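Local coordinates for protein enoyl-CoA hydratase/isomerase (Pseudomonas aeruginosa, PDB 3LAO) that probably hydrates the side-chain double bond of a steroid enoyl-CoA, as a homotrimeric member of the enoyl-CoA hydratase/isomerase family, at residues B[49-54]-B[58-63]; B[15-18]-B[23-26]; B[127-132]-B[201-206]. One frame throughout, in Å; residues are numbered along the deposited sequence.

Contact 1: B[49-54]-B[58-63]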
loop_
_atom_site.group_PDB
_atom_site.type_symbol
_atom_site.label_atom_id
_atom_site.label_comp_id
_atom_site.label_asym_id
_atom_site.label_seq_id
_atom_site.Cartn_x
_atom_site.Cartn_y
_atom_site.Cartn_z
ATOM N N GLY B 49 17.587 -6.332 21.282
ATOM C CA GLY B 49 17.628 -7.726 21.698
ATOM C C GLY B 49 17.181 -7.865 23.149
ATOM O O GLY B 49 16.427 -8.759 23.514
ATOM N N GLU B 50 17.626 -6.952 23.989
ATOM C CA GLU B 50 17.277 -7.040 25.386
ATOM C C GLU B 50 15.775 -6.725 25.647
ATOM O O GLU B 50 15.139 -7.354 26.515
ATOM C CB GLU B 50 18.234 -6.176 26.229
ATOM C CG GLU B 50 17.579 -5.528 27.471
ATOM C CD GLU B 50 18.523 -4.563 28.262
ATOM O OE1 GLU B 50 19.408 -3.893 27.631
ATOM O OE2 GLU B 50 18.350 -4.489 29.521
ATOM N N TYR B 51 15.223 -5.761 24.913
ATOM C CA TYR B 51 13.777 -5.523 24.894
ATOM C C TYR B 51 13.031 -6.809 24.498
ATOM O O TYR B 51 12.111 -7.224 25.179
ATOM C CB TYR B 51 13.416 -4.394 23.916
ATOM C CG TYR B 51 11.911 -4.261 23.570
ATOM C CD1 TYR B 51 10.973 -4.058 24.561
ATOM C CD2 TYR B 51 11.472 -4.273 22.237
ATOM C CE1 TYR B 51 9.612 -3.934 24.261
ATOM C CE2 TYR B 51 10.135 -4.137 21.918
ATOM C CZ TYR B 51 9.205 -3.968 22.942
ATOM O OH TYR B 51 7.882 -3.825 22.652
ATOM N N GLU B 52 13.433 -7.441 23.401
ATOM C CA GLU B 52 12.823 -8.706 22.998
ATOM C C GLU B 52 12.789 -9.752 24.120
ATOM O O GLU B 52 11.830 -10.521 24.251
ATOM C CB GLU B 52 13.548 -9.304 21.799
ATOM C CG GLU B 52 13.310 -8.561 20.492
ATOM C CD GLU B 52 11.912 -8.798 19.956
ATOM O OE1 GLU B 52 11.234 -7.791 19.626
ATOM O OE2 GLU B 52 11.502 -9.994 19.888
ATOM N N ARG B 53 13.838 -9.810 24.921
ATOM C CA ARG B 53 13.922 -10.865 25.935
ATOM C C ARG B 53 13.373 -10.433 27.282
ATOM O O ARG B 53 13.337 -11.230 28.197
ATOM C CB ARG B 53 15.364 -11.357 26.092
ATOM C CG ARG B 53 15.765 -12.355 25.029
ATOM C CD ARG B 53 17.239 -12.662 25.119
ATOM N NE ARG B 53 17.983 -11.946 24.092
ATOM C CZ ARG B 53 18.750 -10.898 24.321
ATOM N NH1 ARG B 53 19.388 -10.347 23.309
ATOM N NH2 ARG B 53 18.883 -10.424 25.555
ATOM N N SER B 54 12.982 -9.163 27.387
ATOM C CA SER B 54 12.408 -8.567 28.595
ATOM C C SER B 54 10.907 -8.896 28.707
ATOM O O SER B 54 10.038 -8.195 28.187
ATOM C CB SER B 54 12.582 -7.071 28.537
ATOM O OG SER B 54 12.187 -6.446 29.732
ATOM N N ARG B 58 6.395 -4.246 27.303
ATOM C CA ARG B 58 5.304 -4.465 26.393
ATOM C C ARG B 58 5.409 -3.567 25.211
ATOM O O ARG B 58 4.771 -3.809 24.196
ATOM C CB ARG B 58 3.971 -4.216 27.074
ATOM C CG ARG B 58 3.611 -5.323 28.012
ATOM C CD ARG B 58 2.371 -4.931 28.806
ATOM N NE ARG B 58 2.058 -5.868 29.880
ATOM C CZ ARG B 58 0.813 -6.177 30.238
ATOM N NH1 ARG B 58 -0.221 -5.637 29.590
ATOM N NH2 ARG B 58 0.594 -7.032 31.233
ATOM N N CYS B 59 6.224 -2.533 25.331
ATOM C CA CYS B 59 6.458 -1.649 24.216
ATOM C C CYS B 59 7.813 -0.929 24.403
ATOM O O CYS B 59 8.244 -0.599 25.517
ATOM C CB CYS B 59 5.319 -0.651 24.143
ATOM S SG CYS B 59 5.244 0.349 22.623
ATOM N N ALA B 60 8.505 -0.715 23.303
ATOM C CA ALA B 60 9.779 -0.037 23.361
ATOM C C ALA B 60 9.587 1.382 22.810
ATOM O O ALA B 60 8.855 1.578 21.835
ATOM C CB ALA B 60 10.770 -0.813 22.529
ATOM N N VAL B 61 10.218 2.375 23.425
ATOM C CA VAL B 61 10.232 3.709 22.818
ATOM C C VAL B 61 11.652 4.114 22.425
ATOM O O VAL B 61 12.552 4.244 23.284
ATOM C CB VAL B 61 9.679 4.759 23.779
ATOM C CG1 VAL B 61 9.666 6.101 23.098
ATOM C CG2 VAL B 61 8.285 4.342 24.260
ATOM N N LEU B 62 11.868 4.269 21.128
ATOM C CA LEU B 62 13.158 4.724 20.624
ATOM C C LEU B 62 13.130 6.227 20.444
ATOM O O LEU B 62 12.280 6.737 19.761
ATOM C CB LEU B 62 13.476 4.086 19.284
ATOM C CG LEU B 62 14.716 4.576 18.522
ATOM C CD1 LEU B 62 16.062 4.275 19.230
ATOM C CD2 LEU B 62 14.689 3.878 17.206
ATOM N N PHE B 63 14.070 6.927 21.075
ATOM C CA PHE B 63 14.202 8.373 20.938
ATOM C C PHE B 63 15.707 8.780 20.877
ATOM O O PHE B 63 16.631 7.930 20.946
ATOM C CB PHE B 63 13.471 9.056 22.109
ATOM C CG PHE B 63 14.189 8.936 23.417
ATOM C CD1 PHE B 63 14.177 7.745 24.122
ATOM C CD2 PHE B 63 14.936 10.005 23.910
ATOM C CE1 PHE B 63 14.870 7.614 25.367
ATOM C CE2 PHE B 63 15.658 9.890 25.142
ATOM C CZ PHE B 63 15.604 8.691 25.868
#
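Y51 and A60 carry this contact through a CH-pi interaction. The methyl of A60 sits almost exactly over the centre of one ring face. Its CB lies 3.4 Å from the centroid of the Y51 ring, only 9° off the ring normal. The ring reaches the strand because CG of Y51 is anti to the backbone N (chi1 167°).

The remaining packing is between the phenol end and the strand backbone. CE1 of Y51 is 3.5 Å from the carbonyl carbon of C59. OH of Y51 lies 3.0 Å from CA of C59, a short contact. OH of Y51 is also 3.2 Å from N of A60. The phenol has a weak hydrogen bond to the carbonyl of P107. K106 makes a cation-pi interaction with the ring, and its NZ hydrogen-bonds to O of Y51.

The pair joins the last turn of helix 38-53 to the start of strand 59-64. Together with strand 22-27 they form a beta-alpha-beta unit. The CB of C59 points away from helix 38-53, and its side chain packs on A204 of helix 196-209. The strand therefore lies between two helices.

Contact 2: B[15-18]-B[23-26]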
loop_
_atom_site.group_PDB
_atom_site.type_symbol
_atom_site.label_atom_id
_atom_site.label_comp_id
_atom_site.label_asym_id
_atom_site.label_seq_id
_atom_site.Cartn_x
_atom_site.Cartn_y
_atom_site.Cartn_z
ATOM N N THR B 15 21.226 4.879 25.654
ATOM C CA THR B 15 20.698 4.726 27.008
ATOM C C THR B 15 19.563 3.711 27.045
ATOM O O THR B 15 18.854 3.513 26.052
ATOM C CB THR B 15 20.190 6.038 27.613
ATOM O OG1 THR B 15 19.034 6.503 26.896
ATOM C CG2 THR B 15 21.312 7.135 27.644
ATOM N N ARG B 16 19.371 3.086 28.197
ATOM C CA ARG B 16 18.314 2.103 28.376
ATOM C C ARG B 16 17.586 2.378 29.675
ATOM O O ARG B 16 18.221 2.640 30.690
ATOM C CB ARG B 16 18.896 0.700 28.442
ATOM C CG ARG B 16 19.648 0.231 27.194
ATOM C CD ARG B 16 20.539 -0.838 27.645
ATOM N NE ARG B 16 21.017 -1.769 26.647
ATOM C CZ ARG B 16 22.130 -1.607 25.946
ATOM N NH1 ARG B 16 22.862 -0.481 26.095
ATOM N NH2 ARG B 16 22.504 -2.567 25.087
ATOM N N GLU B 17 16.260 2.321 29.651
ATOM C CA GLU B 17 15.494 2.468 30.883
ATOM C C GLU B 17 14.201 1.669 30.853
ATOM O O GLU B 17 13.467 1.691 29.872
ATOM C CB GLU B 17 15.206 3.935 31.206
ATOM C CG GLU B 17 14.180 4.119 32.342
ATOM C CD GLU B 17 13.588 5.553 32.449
ATOM O OE1 GLU B 17 14.065 6.464 31.711
ATOM O OE2 GLU B 17 12.638 5.749 33.268
ATOM N N GLN B 18 13.953 0.939 31.930
ATOM C CA GLN B 18 12.688 0.256 32.119
ATOM C C GLN B 18 11.831 1.221 32.872
ATOM O O GLN B 18 12.238 1.729 33.918
ATOM C CB GLN B 18 12.895 -1.017 32.945
ATOM C CG GLN B 18 11.699 -1.941 33.020
ATOM C CD GLN B 18 11.507 -2.718 31.734
ATOM O OE1 GLN B 18 12.449 -3.385 31.281
ATOM N NE2 GLN B 18 10.296 -2.616 31.113
ATOM N N PHE B 23 9.959 0.181 27.616
ATOM C CA PHE B 23 11.399 -0.018 27.515
ATOM C C PHE B 23 11.945 1.176 26.709
ATOM O O PHE B 23 11.676 1.309 25.493
ATOM C CB PHE B 23 11.735 -1.392 26.882
ATOM C CG PHE B 23 13.192 -1.760 26.966
ATOM C CD1 PHE B 23 14.069 -1.418 25.969
ATOM C CD2 PHE B 23 13.690 -2.406 28.071
ATOM C CE1 PHE B 23 15.413 -1.708 26.077
ATOM C CE2 PHE B 23 15.023 -2.705 28.170
ATOM C CZ PHE B 23 15.882 -2.342 27.164
ATOM N N LEU B 24 12.658 2.074 27.385
ATOM C CA LEU B 24 13.129 3.297 26.701
ATOM C C LEU B 24 14.570 3.205 26.200
ATOM O O LEU B 24 15.473 2.922 26.960
ATOM C CB LEU B 24 12.965 4.536 27.589
ATOM C CG LEU B 24 11.549 5.078 27.818
ATOM C CD1 LEU B 24 10.570 4.029 28.134
ATOM C CD2 LEU B 24 11.573 6.059 28.958
ATOM N N ILE B 25 14.765 3.477 24.921
ATOM C CA ILE B 25 16.081 3.412 24.288
ATOM C C ILE B 25 16.397 4.784 23.681
ATOM O O ILE B 25 15.648 5.295 22.834
ATOM C CB ILE B 25 16.123 2.323 23.200
ATOM C CG1 ILE B 25 15.676 0.970 23.772
ATOM C CG2 ILE B 25 17.489 2.185 22.579
ATOM C CD1 ILE B 25 15.625 -0.164 22.728
ATOM N N GLY B 26 17.477 5.403 24.159
ATOM C CA GLY B 26 17.883 6.696 23.649
ATOM C C GLY B 26 19.243 6.727 22.972
ATOM O O GLY B 26 20.254 6.368 23.578
HETATM O O HOH W 1 16.758 5.492 28.000
#
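F23 and Q18 meet near the turn of a beta hairpin made by strands 14-19 and 22-27. The strands are antiparallel: the axes of the two short segments approach to 4.7 Å, and their directions differ by 166°. F23 and Q18 form a non-hydrogen-bonded pair of the ladder. The side chain of Q18 bends at chi2 (76°) and crosses the phenyl group at about a right angle. Its OE1 comes to the ring edge, in the ring plane, 3.6 Å from CD2 of F23. The approach of a carbonyl oxygen to ring hydrogens is consistent with a mild electrostatic attraction. NE2 of Q18 hydrogen-bonds to OG of S57 and to the carbonyl of G20, which helps to fix the amide.

L24 pairs with E17, and two backbone hydrogen bonds join them. N of L24 donates to O of E17 at 2.6 Å, nearly straight at 171°. N of E17 donates back to O of L24 at 2.9 Å. Their side chains run side by side on the same face. CD2 of L24 lies 3.7 Å from OE1 of E17, while OE2 makes a salt bridge with R19.

I25 is opposite R16, again in a non-hydrogen-bonded pair. Both lie on the face shared with F23 and Q18, which packs against helix 38-53. I25 touches A47 and M48. R16 reaches E50 and D43 through salt bridges.

G26 pairs with T15, a hydrogen-bonded pair. N of T15 donates to O of G26 at 2.7 Å, and N of G26 donates to O of T15. The hydroxyl of T15 also hydrogen-bonds to NE2 of H65. One water spans the two strands: it lies 2.7 Å from OG1 of T15 and donates to O of L24 at 3.1 Å.

Contact 3: B[127-132]-B[201-206]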
loop_
_atom_site.group_PDB
_atom_site.type_symbol
_atom_site.label_atom_id
_atom_site.label_comp_id
_atom_site.label_asym_id
_atom_site.label_seq_id
_atom_site.Cartn_x
_atom_site.Cartn_y
_atom_site.Cartn_z
ATOM N N ALA B 127 9.269 1.263 12.619
ATOM C CA ALA B 127 8.509 1.320 13.855
ATOM C C ALA B 127 6.989 1.230 13.587
ATOM O O ALA B 127 6.541 1.298 12.452
ATOM C CB ALA B 127 8.833 2.597 14.572
ATOM N N ASP B 128 6.202 1.085 14.641
ATOM C CA ASP B 128 4.752 1.002 14.501
ATOM C C ASP B 128 4.023 2.314 14.692
ATOM O O ASP B 128 2.929 2.490 14.210
ATOM C CB ASP B 128 4.273 -0.002 15.503
ATOM C CG ASP B 128 4.992 -1.301 15.342
ATOM O OD1 ASP B 128 5.140 -1.717 14.177
ATOM O OD2 ASP B 128 5.455 -1.867 16.355
ATOM N N ILE B 129 4.631 3.218 15.434
ATOM C CA ILE B 129 4.131 4.563 15.650
ATOM C C ILE B 129 5.341 5.473 15.610
ATOM O O ILE B 129 6.396 5.188 16.243
ATOM C CB ILE B 129 3.546 4.744 17.028
ATOM C CG1 ILE B 129 2.468 3.679 17.317
ATOM C CG2 ILE B 129 3.072 6.196 17.196
ATOM C CD1 ILE B 129 1.244 3.746 16.474
ATOM N N ALA B 130 5.188 6.547 14.842
ATOM C CA ALA B 130 6.237 7.523 14.650
ATOM C C ALA B 130 5.703 8.915 14.902
ATOM O O ALA B 130 4.766 9.361 14.246
ATOM C CB ALA B 130 6.850 7.407 13.199
ATOM N N VAL B 131 6.298 9.590 15.866
ATOM C CA VAL B 131 5.958 10.963 16.162
ATOM C C VAL B 131 7.144 11.912 15.942
ATOM O O VAL B 131 8.231 11.676 16.447
ATOM C CB VAL B 131 5.511 11.069 17.617
ATOM C CG1 VAL B 131 5.309 12.518 18.016
ATOM C CG2 VAL B 131 4.232 10.261 17.804
ATOM N N ALA B 132 6.905 13.000 15.221
ATOM C CA ALA B 132 7.939 13.973 14.912
ATOM C C ALA B 132 7.564 15.391 15.358
ATOM O O ALA B 132 6.399 15.798 15.304
ATOM C CB ALA B 132 8.243 13.970 13.408
ATOM N N LEU B 201 5.394 8.489 24.238
ATOM C CA LEU B 201 5.082 7.790 25.494
ATOM C C LEU B 201 3.581 7.493 25.679
ATOM O O LEU B 201 3.211 6.372 25.982
ATOM C CB LEU B 201 5.653 8.552 26.705
ATOM C CG LEU B 201 7.144 8.321 26.894
ATOM C CD1 LEU B 201 7.795 9.156 28.006
ATOM C CD2 LEU B 201 7.345 6.842 27.135
ATOM N N GLU B 202 2.717 8.482 25.483
ATOM C CA GLU B 202 1.296 8.224 25.588
ATOM C C GLU B 202 0.841 7.062 24.655
ATOM O O GLU B 202 0.051 6.206 25.061
ATOM C CB GLU B 202 0.510 9.487 25.257
ATOM C CG GLU B 202 1.097 10.746 25.817
ATOM C CD GLU B 202 0.154 11.942 25.692
ATOM O OE1 GLU B 202 -1.015 11.739 25.301
ATOM O OE2 GLU B 202 0.580 13.082 25.987
ATOM N N TYR B 203 1.329 7.048 23.411
ATOM C CA TYR B 203 1.001 5.977 22.469
ATOM C C TYR B 203 1.478 4.633 22.958
ATOM O O TYR B 203 0.813 3.629 22.750
ATOM C CB TYR B 203 1.624 6.208 21.073
ATOM C CG TYR B 203 0.835 7.135 20.183
ATOM C CD1 TYR B 203 -0.338 6.696 19.542
ATOM C CD2 TYR B 203 1.249 8.461 19.965
ATOM C CE1 TYR B 203 -1.081 7.554 18.714
ATOM C CE2 TYR B 203 0.512 9.333 19.112
ATOM C CZ TYR B 203 -0.653 8.866 18.506
ATOM O OH TYR B 203 -1.381 9.696 17.692
ATOM N N ALA B 204 2.662 4.622 23.562
ATOM C CA ALA B 204 3.292 3.400 24.026
ATOM C C ALA B 204 2.584 2.892 25.260
ATOM O O ALA B 204 2.398 1.693 25.410
ATOM C CB ALA B 204 4.763 3.634 24.343
ATOM N N GLU B 205 2.214 3.798 26.161
ATOM C CA GLU B 205 1.339 3.416 27.275
ATOM C C GLU B 205 0.015 2.805 26.780
ATOM O O GLU B 205 -0.464 1.802 27.325
ATOM C CB GLU B 205 1.108 4.575 28.245
ATOM C CG GLU B 205 2.105 4.551 29.434
ATOM C CD GLU B 205 2.697 5.936 29.765
ATOM O OE1 GLU B 205 2.158 6.971 29.287
ATOM O OE2 GLU B 205 3.706 5.989 30.509
ATOM N N ARG B 206 -0.544 3.365 25.716
ATOM C CA ARG B 206 -1.766 2.797 25.177
ATOM C C ARG B 206 -1.605 1.343 24.630
ATOM O O ARG B 206 -2.477 0.512 24.842
ATOM C CB ARG B 206 -2.389 3.740 24.152
ATOM C CG ARG B 206 -3.893 3.593 24.043
ATOM C CD ARG B 206 -4.596 4.560 24.972
ATOM N NE ARG B 206 -5.553 5.425 24.280
ATOM C CZ ARG B 206 -5.231 6.347 23.364
ATOM N NH1 ARG B 206 -3.963 6.532 22.981
ATOM N NH2 ARG B 206 -6.192 7.083 22.814
#
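I129 and Y203 have the closest CA atoms of the two segments, 7.6 Å apart. I129 begins strand 129-133, and the extended chain runs on through V131. Y203 lies within helix 196-209. In the strand, the CB atoms of I129 and V131 point to the helix, while that of A130 points away. The helix answers with the CB of Y203 alone. One ring thus meets two residues of the strand.

The main side-chain contact is a CH-pi interaction. CG2 of I129 lies over one face of the Y203 ring, 4.1 Å from its centroid and 20° off the normal. The methyl is offset toward the rim, and its nearest ring atom is CG of Y203 at 3.8 Å. The two side chains cross at about a right angle. CG2 of I129 is anti to the backbone N, and this turns that branch toward the ring.

V131 makes a looser contact farther along the ring. Its CG2 is 4.1 Å from both CE2 and CD2 of Y203, and it approaches at a slant. The phenol oxygen hydrogen-bonds to OE1 of E189, at the start of strand 189-191.

The second subunit of the trimer lies close by. Its R168 packs on both I129 and Y203. Next to I129, D128 hydrogen-bonds to W163 and T164 of that subunit, and R206 makes a salt bridge with its D174.

Chemically, the contact is purely apolar across the two segments. A methyl of I129 covers part of one face of a buried ring, and V131 adds an oblique contact. The hydrogen bond to E189 probably offsets the cost of burying the hydroxyl, and the ring packs helix 196-209 against strand 129-133.

Overall arrangement
All three contacts reach the same mixed sheet; across it they come in the order 2, 1, 3. Contacts 1 and 2 are closest, with centres about 8 Å apart. They are stitched by probable backbone hydrogen bonds between the neighbouring strands: V61 N to F23 O at 2.7 Å and F23 N to C59 O at 2.8 Å. Contact 3 lies about 13 Å from contact 1, between centres. The link there is apolar, with CG2 of V61 3.6 Å from CB of A204. Contacts 2 and 3 do not touch; their centres are about 14 Å apart. Of the three, contact 3 reaches a second subunit, and substrate probably binds in elongated tunnels between the subunits.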